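Long-range contacts in NANS (YJHS), A 9-O-acetyl N-acetylneuraminic acid esterase (Escherichia coli O157:H7 EDL933, PDB 3PT5), which probably hydrolyses the 9-O-acetyl group of 9-O-acetyl-N-acetylneuraminate, letting the bacterium grow on this alternative sialic acid of host mucosal sites: residues Ala27-Ala32 and Trp188-Phe193; Ser140-Tyr144 and Thr161-Asp166; Cys235-Thr239 and Tyr250-Tyr254; Phe267-Gln271 and Ile321-Phe326. Residues are numbered along the deposited sequence.

Contact 1: Ala27-Ala32 and Trp188-Phe193; sequences AGQSNA and WMQGEF
This is a buried, parallel strand-to-strand contact: strands 20-28 and 182-189 lie side by side in the central sheet, and the loops leaving their C-terminal ends interlock. A27 pairs with W188 and G28 with M189, CA atoms 5.0 Å apart in each; M189 N donates to A27 O (3.0 Å) and Q29 N to M189 O (3.0 Å). G28, at phi/psi 129/-145°, lays its CA over the six-membered ring of W188, 4.1 Å from the centroid, and any CB would strike M189 O. S30-A32 then form a 3-10 turn. Q29 (chi1 p, chi2 t) receives G191 N on OE1 (2.9 Å), while N31 ND2 donates to E192 OE2 (2.9 Å). A water accepts from N31 N (3.0 Å) and donates to M189 O and E192 OE1 (both 2.8 Å). GQSN matches the first SGNH sequence block, whose serine is the usual nucleophile. Strand 122-130 flanks the G28 side and strand 233-236 the W188 side; E192 OE2 also bonds T238 OG1 in the loop after the latter.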
loop_
_atom_site.group_PDB
_atom_site.type_symbol
_atom_site.label_atom_id
_atom_site.label_comp_id
_atom_site.label_asym_id
_atom_site.label_seq_id
_atom_site.Cartn_x
_atom_site.Cartn_y
_atom_site.Cartn_z
ATOM N N ALA A 27 -2.778 -0.137 3.353
ATOM C CA ALA A 27 -4.131 0.277 2.972
ATOM C C ALA A 27 -4.167 1.741 2.538
ATOM O O ALA A 27 -3.205 2.517 2.756
ATOM C CB ALA A 27 -5.082 0.037 4.152
ATOM N N GLY A 28 -5.278 2.125 1.894
ATOM C CA GLY A 28 -5.463 3.458 1.419
ATOM C C GLY A 28 -5.870 3.536 -0.027
ATOM O O GLY A 28 -6.554 2.640 -0.518
ATOM N N GLN A 29 -5.392 4.585 -0.713
ATOM C CA GLN A 29 -5.720 4.759 -2.128
ATOM C C GLN A 29 -4.491 4.583 -3.025
ATOM O O GLN A 29 -3.575 3.865 -2.641
ATOM C CB GLN A 29 -6.573 6.010 -2.377
ATOM C CG GLN A 29 -5.949 7.360 -2.102
ATOM C CD GLN A 29 -7.026 8.440 -2.067
ATOM O OE1 GLN A 29 -7.346 8.953 -1.009
ATOM N NE2 GLN A 29 -7.636 8.722 -3.212
ATOM N N SER A 30 -4.478 5.201 -4.199
ATOM C CA SER A 30 -3.484 4.871 -5.216
ATOM C C SER A 30 -2.034 4.885 -4.771
ATOM O O SER A 30 -1.262 4.028 -5.191
ATOM C CB SER A 30 -3.639 5.748 -6.464
ATOM O OG SER A 30 -3.385 7.096 -6.155
ATOM N N ASN A 31 -1.645 5.854 -3.933
ATOM C CA ASN A 31 -0.213 5.965 -3.603
ATOM C C ASN A 31 0.286 4.959 -2.568
ATOM O O ASN A 31 1.484 4.833 -2.355
ATOM C CB ASN A 31 0.168 7.421 -3.282
ATOM C CG ASN A 31 0.339 8.237 -4.543
ATOM O OD1 ASN A 31 0.991 7.769 -5.496
ATOM N ND2 ASN A 31 -0.271 9.434 -4.594
ATOM N N ALA A 32 -0.628 4.191 -2.007
ATOM C CA ALA A 32 -0.305 3.085 -1.103
ATOM C C ALA A 32 0.013 1.805 -1.882
ATOM O O ALA A 32 0.618 0.885 -1.337
ATOM C CB ALA A 32 -1.450 2.810 -0.161
ATOM N N TRP A 188 -0.591 3.256 5.906
ATOM C CA TRP A 188 -1.780 3.920 5.362
ATOM C C TRP A 188 -1.329 5.077 4.487
ATOM O O TRP A 188 -0.619 5.934 4.976
ATOM C CB TRP A 188 -2.558 4.488 6.545
ATOM C CG TRP A 188 -3.756 5.280 6.188
ATOM C CD1 TRP A 188 -3.869 6.639 6.231
ATOM C CD2 TRP A 188 -5.029 4.783 5.712
ATOM N NE1 TRP A 188 -5.138 7.024 5.832
ATOM C CE2 TRP A 188 -5.856 5.910 5.489
ATOM C CE3 TRP A 188 -5.536 3.502 5.424
ATOM C CZ2 TRP A 188 -7.176 5.797 5.024
ATOM C CZ3 TRP A 188 -6.853 3.390 4.950
ATOM C CH2 TRP A 188 -7.654 4.533 4.771
ATOM N N MET A 189 -1.770 5.134 3.216
ATOM C CA MET A 189 -1.546 6.330 2.405
ATOM C C MET A 189 -2.839 6.625 1.729
ATOM O O MET A 189 -3.241 5.904 0.829
ATOM C CB MET A 189 -0.445 6.150 1.343
ATOM C CG MET A 189 0.904 6.034 1.994
ATOM S SD MET A 189 2.268 5.688 0.918
ATOM C CE MET A 189 2.408 7.223 0.015
ATOM N N GLN A 190 -3.496 7.674 2.208
ATOM C CA GLN A 190 -4.808 8.039 1.719
ATOM C C GLN A 190 -5.084 9.498 2.031
ATOM O O GLN A 190 -4.591 10.044 3.021
ATOM C CB GLN A 190 -5.847 7.171 2.404
ATOM C CG GLN A 190 -7.217 7.211 1.762
ATOM C CD GLN A 190 -8.033 8.397 2.205
ATOM O OE1 GLN A 190 -7.898 8.848 3.329
ATOM N NE2 GLN A 190 -8.910 8.894 1.326
ATOM N N GLY A 191 -5.862 10.120 1.157
ATOM C CA GLY A 191 -6.340 11.477 1.383
ATOM C C GLY A 191 -6.573 12.234 0.108
ATOM O O GLY A 191 -7.394 13.164 0.064
ATOM N N GLU A 192 -5.860 11.830 -0.945
ATOM C CA GLU A 192 -5.812 12.603 -2.203
ATOM C C GLU A 192 -7.200 13.001 -2.705
ATOM O O GLU A 192 -7.430 14.164 -3.012
ATOM C CB GLU A 192 -5.157 11.770 -3.292
ATOM C CG GLU A 192 -3.623 11.685 -3.196
ATOM C CD GLU A 192 -3.115 10.542 -2.329
ATOM O OE1 GLU A 192 -3.907 9.835 -1.677
ATOM O OE2 GLU A 192 -1.852 10.356 -2.292
ATOM N N PHE A 193 -8.100 12.033 -2.847
ATOM C CA PHE A 193 -9.426 12.379 -3.431
ATOM C C PHE A 193 -10.234 13.254 -2.496
ATOM O O PHE A 193 -10.995 14.130 -2.943
ATOM C CB PHE A 193 -10.208 11.136 -3.848
ATOM C CG PHE A 193 -9.892 10.676 -5.240
ATOM C CD1 PHE A 193 -8.627 10.884 -5.791
ATOM C CD2 PHE A 193 -10.861 10.043 -6.009
ATOM C CE1 PHE A 193 -8.337 10.470 -7.071
ATOM C CE2 PHE A 193 -10.572 9.637 -7.303
ATOM C CZ PHE A 193 -9.326 9.848 -7.834
HETATM O O HOH W 1 -2.742 7.264 -1.574
#

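Contact 2: Ser140-Tyr144 and Thr161-Asp166; sequences SEGTY and TPLYQD
Van der Waals packing of the P162 ring against backbone carbonyls carries much of this contact between a loop, S140-Y144, that turns at E141-G142 and the first turn of helix 162-176. P162 (C-gamma exo) is the centrepiece: its CG lies 3.2 Å from E141 O and 3.5 Å from G142 O, its CB 3.4 Å from T143 O and 4.1 Å from Y144 CB. G142 has positive phi (64°), and the chain then runs extended until Y144 CA is 4.9 Å from P162 CA. The Y144 ring (chi1 t, chi2 75°) receives Q165 CB over one face in a CH-pi contact, 4.1 Å from its centroid. Polar links are few: one water donates to E141 O (2.8 Å) and accepts from L163 N (3.1 Å), serving an NH of the first helical turn. T161 is the N-cap, its OG1 (chi1 p) accepting from Y164 N (3.2 Å) while also bonding R156 O. Y144 opens the small hairpin 144-145/149-150, which therefore leans on helix 162-176, where Y144 OH meets S169; Y164 packs against helix 203-218.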
loop_
_atom_site.group_PDB
_atom_site.type_symbol
_atom_site.label_atom_id
_atom_site.label_comp_id
_atom_site.label_asym_id
_atom_site.label_seq_id
_atom_site.Cartn_x
_atom_site.Cartn_y
_atom_site.Cartn_z
ATOM N N SER A 140 -18.539 5.109 -4.539
ATOM C CA SER A 140 -19.522 4.039 -4.344
ATOM C C SER A 140 -19.178 3.156 -3.142
ATOM O O SER A 140 -18.014 2.883 -2.895
ATOM C CB SER A 140 -19.617 3.193 -5.625
ATOM O OG SER A 140 -18.327 2.827 -6.080
ATOM N N GLU A 141 -20.183 2.717 -2.390
ATOM C CA GLU A 141 -19.965 1.761 -1.283
ATOM C C GLU A 141 -19.409 0.433 -1.755
ATOM O O GLU A 141 -18.561 -0.166 -1.089
ATOM C CB GLU A 141 -21.274 1.421 -0.546
ATOM C CG GLU A 141 -21.761 2.397 0.482
ATOM C CD GLU A 141 -20.989 2.363 1.787
ATOM O OE1 GLU A 141 -21.085 1.363 2.555
ATOM O OE2 GLU A 141 -20.319 3.381 2.068
ATOM N N GLY A 142 -19.927 -0.052 -2.880
ATOM C CA GLY A 142 -19.695 -1.436 -3.287
ATOM C C GLY A 142 -20.317 -2.411 -2.292
ATOM O O GLY A 142 -21.187 -2.046 -1.511
ATOM N N THR A 143 -19.863 -3.652 -2.318
ATOM C CA THR A 143 -20.373 -4.684 -1.418
ATOM C C THR A 143 -19.201 -5.458 -0.836
ATOM O O THR A 143 -18.066 -5.327 -1.309
ATOM C CB THR A 143 -21.349 -5.655 -2.149
ATOM O OG1 THR A 143 -20.713 -6.207 -3.314
ATOM C CG2 THR A 143 -22.592 -4.904 -2.592
ATOM N N TYR A 144 -19.475 -6.247 0.203
ATOM C CA TYR A 144 -18.466 -7.123 0.779
ATOM C C TYR A 144 -18.932 -8.568 0.656
ATOM O O TYR A 144 -20.056 -8.870 1.024
ATOM C CB TYR A 144 -18.187 -6.779 2.247
ATOM C CG TYR A 144 -17.056 -7.622 2.808
ATOM C CD1 TYR A 144 -15.728 -7.348 2.465
ATOM C CD2 TYR A 144 -17.311 -8.692 3.656
ATOM C CE1 TYR A 144 -14.685 -8.133 2.945
ATOM C CE2 TYR A 144 -16.268 -9.482 4.152
ATOM C CZ TYR A 144 -14.963 -9.192 3.789
ATOM O OH TYR A 144 -13.929 -9.960 4.276
ATOM N N THR A 161 -18.032 0.341 6.022
ATOM C CA THR A 161 -18.058 0.156 4.567
ATOM C C THR A 161 -17.372 -1.158 4.163
ATOM O O THR A 161 -16.574 -1.708 4.952
ATOM C CB THR A 161 -17.322 1.299 3.849
ATOM O OG1 THR A 161 -15.922 1.188 4.126
ATOM C CG2 THR A 161 -17.813 2.640 4.311
ATOM N N PRO A 162 -17.652 -1.666 2.945
ATOM C CA PRO A 162 -16.927 -2.824 2.435
ATOM C C PRO A 162 -15.415 -2.722 2.523
ATOM O O PRO A 162 -14.772 -3.714 2.856
ATOM C CB PRO A 162 -17.379 -2.910 0.982
ATOM C CG PRO A 162 -18.822 -2.478 1.091
ATOM C CD PRO A 162 -18.884 -1.425 2.155
ATOM N N LEU A 163 -14.848 -1.557 2.226
ATOM C CA LEU A 163 -13.397 -1.393 2.339
ATOM C C LEU A 163 -12.919 -1.539 3.772
ATOM O O LEU A 163 -11.883 -2.156 4.011
ATOM C CB LEU A 163 -12.924 -0.068 1.746
ATOM C CG LEU A 163 -12.930 0.064 0.218
ATOM C CD1 LEU A 163 -12.422 1.440 -0.155
ATOM C CD2 LEU A 163 -12.078 -1.025 -0.462
ATOM N N TYR A 164 -13.679 -1.004 4.732
ATOM C CA TYR A 164 -13.332 -1.170 6.136
ATOM C C TYR A 164 -13.396 -2.643 6.557
ATOM O O TYR A 164 -12.505 -3.140 7.235
ATOM C CB TYR A 164 -14.213 -0.315 7.057
ATOM C CG TYR A 164 -13.956 -0.621 8.512
ATOM C CD1 TYR A 164 -12.910 0.000 9.193
ATOM C CD2 TYR A 164 -14.724 -1.583 9.194
ATOM C CE1 TYR A 164 -12.638 -0.287 10.532
ATOM C CE2 TYR A 164 -14.454 -1.885 10.537
ATOM C CZ TYR A 164 -13.411 -1.236 11.191
ATOM O OH TYR A 164 -13.112 -1.525 12.509
ATOM N N GLN A 165 -14.451 -3.330 6.132
ATOM C CA GLN A 165 -14.668 -4.742 6.446
ATOM C C GLN A 165 -13.545 -5.601 5.924
ATOM O O GLN A 165 -13.141 -6.553 6.573
ATOM C CB GLN A 165 -15.960 -5.217 5.805
ATOM C CG GLN A 165 -17.197 -4.670 6.467
ATOM C CD GLN A 165 -18.451 -5.169 5.770
ATOM O OE1 GLN A 165 -18.724 -6.379 5.742
ATOM N NE2 GLN A 165 -19.203 -4.246 5.169
ATOM N N ASP A 166 -13.051 -5.240 4.746
ATOM C CA ASP A 166 -11.972 -5.939 4.055
ATOM C C ASP A 166 -10.665 -5.719 4.832
ATOM O O ASP A 166 -9.917 -6.668 5.078
ATOM C CB ASP A 166 -11.914 -5.396 2.617
ATOM C CG ASP A 166 -10.983 -6.187 1.700
ATOM O OD1 ASP A 166 -9.769 -5.881 1.690
ATOM O OD2 ASP A 166 -11.453 -7.085 0.944
HETATM O O HOH W 2 -16.328 0.526 0.455
#

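Contact 3: Cys235-Thr239 and Tyr250-Tyr254; sequences CGDTT and YEAIY
Y254, T238 and D237 have the most surface covered where the end of strand 233-236 meets the last turn of helix 247-253. Y254 reaches back toward the strand with chi1 m and chi2 -99°. G236 O sits at its ring edge, 3.5 Å from Y254 CE1, and T238 CG2 lies over a ring face, 4.2 Å from the centroid; the CA atoms of D237 and Y254 are 7.1 Å apart. At the ring's tip, Y254 OH (2.8 Å) donates to a water that in turn donates to D237 O (3.0 Å). T238 is extended (-125/-178°, chi1 t); besides covering Y254, its CG2 comes within 3.9 Å of Y250 CE1, while T238 OG1 turns to E192. D237 OD1 (chi1 t) accepts from Y250 OH (chi1 t) at 2.6 Å, and the same OD1 takes T238 N weakly at 2.9 Å. Its other oxygen, OD2, forms a salt bridge with K243. The two tyrosines stand one helical turn apart, with Y254 N bonded to Y250 O (2.8 Å), so both rings face the same strand exit. This is the first half of a beta-alpha-beta crossover: strand 233-236, helices 240-245 and 247-253, then the parallel neighbouring strand 265-268.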
loop_
_atom_site.group_PDB
_atom_site.type_symbol
_atom_site.label_atom_id
_atom_site.label_comp_id
_atom_site.label_asym_id
_atom_site.label_seq_id
_atom_site.Cartn_x
_atom_site.Cartn_y
_atom_site.Cartn_z
ATOM N N CYS A 235 1.336 6.741 8.578
ATOM C CA CYS A 235 0.524 7.443 7.583
ATOM C C CYS A 235 1.460 8.219 6.666
ATOM O O CYS A 235 2.186 9.120 7.106
ATOM C CB CYS A 235 -0.463 8.374 8.283
ATOM S SG CYS A 235 -1.588 7.503 9.340
ATOM N N GLY A 236 1.468 7.865 5.390
ATOM C CA GLY A 236 2.395 8.468 4.452
ATOM C C GLY A 236 1.872 9.731 3.799
ATOM O O GLY A 236 0.665 9.940 3.642
ATOM N N ASP A 237 2.816 10.552 3.377
ATOM C CA ASP A 237 2.529 11.789 2.662
ATOM C C ASP A 237 2.054 11.512 1.215
ATOM O O ASP A 237 1.864 10.346 0.795
ATOM C CB ASP A 237 3.820 12.632 2.676
ATOM C CG ASP A 237 3.573 14.152 2.608
ATOM O OD1 ASP A 237 2.412 14.590 2.436
ATOM O OD2 ASP A 237 4.573 14.907 2.732
ATOM N N THR A 238 1.838 12.576 0.458
ATOM C CA THR A 238 1.398 12.454 -0.931
ATOM C C THR A 238 2.375 13.222 -1.834
ATOM O O THR A 238 3.392 13.742 -1.349
ATOM C CB THR A 238 -0.057 12.931 -1.096
ATOM O OG1 THR A 238 -0.509 12.657 -2.436
ATOM C CG2 THR A 238 -0.205 14.393 -0.781
ATOM N N THR A 239 2.102 13.240 -3.146
ATOM C CA THR A 239 3.015 13.877 -4.102
ATOM C C THR A 239 2.873 15.389 -4.144
ATOM O O THR A 239 1.877 15.947 -3.667
ATOM C CB THR A 239 2.817 13.377 -5.548
ATOM O OG1 THR A 239 1.686 14.040 -6.131
ATOM C CG2 THR A 239 2.626 11.882 -5.574
ATOM N N TYR A 250 -4.916 20.056 2.048
ATOM C CA TYR A 250 -3.766 19.272 2.480
ATOM C C TYR A 250 -3.409 19.523 3.957
ATOM O O TYR A 250 -3.156 18.585 4.734
ATOM C CB TYR A 250 -2.582 19.523 1.519
ATOM C CG TYR A 250 -1.349 18.863 1.987
ATOM C CD1 TYR A 250 -1.118 17.512 1.714
ATOM C CD2 TYR A 250 -0.414 19.561 2.750
ATOM C CE1 TYR A 250 0.026 16.878 2.193
ATOM C CE2 TYR A 250 0.738 18.936 3.224
ATOM C CZ TYR A 250 0.945 17.593 2.949
ATOM O OH TYR A 250 2.098 17.009 3.424
ATOM N N GLU A 251 -3.441 20.794 4.350
ATOM C CA GLU A 251 -3.156 21.189 5.717
ATOM C C GLU A 251 -4.150 20.536 6.694
ATOM O O GLU A 251 -3.750 20.056 7.751
ATOM C CB GLU A 251 -3.220 22.718 5.807
ATOM C CG GLU A 251 -3.074 23.265 7.214
ATOM C CD GLU A 251 -2.507 24.687 7.248
ATOM O OE1 GLU A 251 -3.037 25.590 6.545
ATOM O OE2 GLU A 251 -1.519 24.889 7.994
ATOM N N ALA A 252 -5.429 20.468 6.317
ATOM C CA ALA A 252 -6.437 19.855 7.185
ATOM C C ALA A 252 -6.278 18.344 7.243
ATOM O O ALA A 252 -6.182 17.742 8.329
ATOM C CB ALA A 252 -7.824 20.221 6.744
ATOM N N ILE A 253 -6.198 17.730 6.066
ATOM C CA ILE A 253 -6.200 16.278 5.993
ATOM C C ILE A 253 -4.889 15.644 6.433
ATOM O O ILE A 253 -4.867 14.763 7.316
ATOM C CB ILE A 253 -6.639 15.806 4.606
ATOM C CG1 ILE A 253 -8.094 16.237 4.389
ATOM C CG2 ILE A 253 -6.419 14.271 4.438
ATOM C CD1 ILE A 253 -8.741 15.869 3.047
ATOM N N TYR A 254 -3.801 16.098 5.819
ATOM C CA TYR A 254 -2.500 15.509 6.115
ATOM C C TYR A 254 -1.929 16.082 7.404
ATOM O O TYR A 254 -1.146 15.414 8.092
ATOM C CB TYR A 254 -1.542 15.628 4.915
ATOM C CG TYR A 254 -1.900 14.635 3.821
ATOM C CD1 TYR A 254 -1.207 13.432 3.696
ATOM C CD2 TYR A 254 -2.942 14.876 2.936
ATOM C CE1 TYR A 254 -1.543 12.496 2.726
ATOM C CE2 TYR A 254 -3.306 13.935 1.956
ATOM C CZ TYR A 254 -2.588 12.754 1.842
ATOM O OH TYR A 254 -2.912 11.813 0.870
HETATM O O HOH W 3 -1.054 9.758 0.433
#

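Contact 4: Phe267-Gln271 and Ile321-Phe326; sequences FVDFQ and IISDRF
F270 is the main bump here, driven into the side of helix 315-335 between I322, R325 and F326. With chi1 m (-43°) its ring takes I322 CG1 over one face, in a CH-pi contact 4.1 Å from the centroid, and I322 CG2 comes 4.0 Å from F270 CE1. The ring edge meets R325 CB, 3.9 Å from F270 CD1, and F326 CE1, 3.8 Å from F270 CZ. V268 (chi1 t) makes the second bump: its CG1 stands almost exactly over the F326 ring, 4.2 Å from the centroid and 4° off the normal, and touches R325 CB at 3.8 Å. The CA spacing is 6.5 Å for V268-F326 and 6.2 Å for F270-I322, so strand end and loop follow the helix for about a turn. Over this apolar patch R325 (chi1-3 all m) folds back to D269, giving NE to D269 O (2.8 Å) and NH2 to D269 OD1 (2.9 Å, a salt bridge), although the D269 CA-to-CB bond points away from the helix; R325 NH1 also pairs with E328. Helix 315-335 packs on the end of edge strand 265-268, and F326 also reaches M189 and C187 of strand 182-189 and I110 of helix 107-114.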
loop_
_atom_site.group_PDB
_atom_site.type_symbol
_atom_site.label_atom_id
_atom_site.label_comp_id
_atom_site.label_asym_id
_atom_site.label_seq_id
_atom_site.Cartn_x
_atom_site.Cartn_y
_atom_site.Cartn_z
ATOM N N PHE A 267 3.374 10.038 11.207
ATOM C CA PHE A 267 3.470 10.638 9.884
ATOM C C PHE A 267 4.796 10.298 9.222
ATOM O O PHE A 267 5.888 10.508 9.790
ATOM C CB PHE A 267 3.303 12.153 9.959
ATOM C CG PHE A 267 3.287 12.823 8.625
ATOM C CD1 PHE A 267 2.285 12.552 7.682
ATOM C CD2 PHE A 267 4.248 13.777 8.322
ATOM C CE1 PHE A 267 2.289 13.228 6.436
ATOM C CE2 PHE A 267 4.255 14.426 7.090
ATOM C CZ PHE A 267 3.276 14.172 6.172
ATOM N N VAL A 268 4.704 9.753 8.014
ATOM C CA VAL A 268 5.881 9.370 7.263
ATOM C C VAL A 268 5.993 10.256 6.027
ATOM O O VAL A 268 5.134 10.194 5.167
ATOM C CB VAL A 268 5.829 7.855 6.842
ATOM C CG1 VAL A 268 7.054 7.510 6.041
ATOM C CG2 VAL A 268 5.719 6.957 8.051
ATOM N N ASP A 269 7.049 11.067 5.915
ATOM C CA ASP A 269 7.207 11.866 4.714
ATOM C C ASP A 269 8.463 11.563 3.910
ATOM O O ASP A 269 9.315 10.794 4.362
ATOM C CB ASP A 269 7.017 13.360 5.019
ATOM C CG ASP A 269 8.107 13.937 5.872
ATOM O OD1 ASP A 269 9.016 13.211 6.322
ATOM O OD2 ASP A 269 8.055 15.178 6.088
ATOM N N PHE A 270 8.569 12.124 2.700
ATOM C CA PHE A 270 9.597 11.665 1.756
ATOM C C PHE A 270 10.452 12.772 1.187
ATOM O O PHE A 270 11.524 12.517 0.620
ATOM C CB PHE A 270 8.913 10.946 0.578
ATOM C CG PHE A 270 7.799 10.014 1.010
ATOM C CD1 PHE A 270 8.082 8.928 1.814
ATOM C CD2 PHE A 270 6.452 10.256 0.629
ATOM C CE1 PHE A 270 7.076 8.067 2.245
ATOM C CE2 PHE A 270 5.418 9.388 1.076
ATOM C CZ PHE A 270 5.743 8.288 1.879
ATOM N N GLN A 271 9.959 14.006 1.269
ATOM C CA GLN A 271 10.727 15.081 0.677
ATOM C C GLN A 271 10.561 16.392 1.429
ATOM O O GLN A 271 9.711 16.510 2.341
ATOM C CB GLN A 271 10.474 15.199 -0.828
ATOM C CG GLN A 271 9.085 15.463 -1.236
ATOM C CD GLN A 271 8.744 15.081 -2.710
ATOM O OE1 GLN A 271 7.591 14.831 -2.979
ATOM N NE2 GLN A 271 9.718 15.114 -3.655
ATOM N N ILE A 321 13.176 5.890 -1.748
ATOM C CA ILE A 321 12.927 6.700 -0.563
ATOM C C ILE A 321 11.608 6.352 0.114
ATOM O O ILE A 321 11.514 6.420 1.332
ATOM C CB ILE A 321 12.979 8.229 -0.908
ATOM C CG1 ILE A 321 12.894 9.101 0.357
ATOM C CG2 ILE A 321 11.861 8.620 -1.891
ATOM C CD1 ILE A 321 14.051 8.914 1.370
ATOM N N ILE A 322 10.581 5.976 -0.657
ATOM C CA ILE A 322 9.272 5.735 0.011
ATOM C C ILE A 322 9.365 4.521 0.936
ATOM O O ILE A 322 8.987 4.567 2.109
ATOM C CB ILE A 322 8.130 5.549 -1.010
ATOM C CG1 ILE A 322 7.913 6.854 -1.781
ATOM C CG2 ILE A 322 6.854 4.985 -0.344
ATOM C CD1 ILE A 322 7.018 6.713 -2.946
ATOM N N SER A 323 9.901 3.417 0.424
ATOM C CA SER A 323 10.058 2.244 1.260
ATOM C C SER A 323 11.131 2.450 2.314
ATOM O O SER A 323 10.966 1.952 3.413
ATOM C CB SER A 323 10.300 0.989 0.421
ATOM O OG SER A 323 11.311 1.250 -0.528
ATOM N N ASP A 324 12.169 3.246 2.014
ATOM C CA ASP A 324 13.165 3.604 3.040
ATOM C C ASP A 324 12.497 4.254 4.230
ATOM O O ASP A 324 12.774 3.893 5.366
ATOM C CB ASP A 324 14.206 4.586 2.494
ATOM C CG ASP A 324 15.225 3.936 1.596
ATOM O OD1 ASP A 324 15.341 2.699 1.576
ATOM O OD2 ASP A 324 15.948 4.706 0.893
ATOM N N ARG A 325 11.607 5.217 3.966
ATOM C CA ARG A 325 11.095 6.058 5.057
ATOM C C ARG A 325 10.096 5.270 5.904
ATOM O O ARG A 325 10.060 5.413 7.143
ATOM C CB ARG A 325 10.493 7.351 4.494
ATOM C CG ARG A 325 11.525 8.323 3.981
ATOM C CD ARG A 325 12.355 8.922 5.155
ATOM N NE ARG A 325 11.706 10.103 5.738
ATOM C CZ ARG A 325 11.998 10.668 6.920
ATOM N NH1 ARG A 325 12.887 10.137 7.743
ATOM N NH2 ARG A 325 11.344 11.764 7.296
ATOM N N PHE A 326 9.283 4.426 5.269
ATOM C CA PHE A 326 8.416 3.547 6.072
ATOM C C PHE A 326 9.206 2.615 6.952
ATOM O O PHE A 326 8.862 2.463 8.118
ATOM C CB PHE A 326 7.467 2.722 5.197
ATOM C CG PHE A 326 6.212 3.468 4.835
ATOM C CD1 PHE A 326 6.077 4.062 3.581
ATOM C CD2 PHE A 326 5.178 3.583 5.761
ATOM C CE1 PHE A 326 4.927 4.794 3.257
ATOM C CE2 PHE A 326 4.023 4.312 5.434
ATOM C CZ PHE A 326 3.917 4.924 4.189
#

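In the fold
Contacts 1, 3 and 4 line up across one sheet, strands 20-28, 182-189, 233-236 and 265-268 being successive neighbours. W188 O accepts from G236 N (2.9 Å), tying contact 1 to contact 3, and C235 O accepts from V268 N (2.8 Å), tying contact 3 to contact 4. M189 also spans contacts 1 and 4, its SD 3.7 Å from F326 CE1. The centres of contacts 1 and 3 lie about 10 Å apart. Contact 1 probably borders the active site: S30 touches H312, consistent with the serine-histidine pair of SGNH hydrolases. Contact 2 stands apart, its centre about 16 Å from that of contact 1 and about 28 Å from that of contact 4, across the molecule.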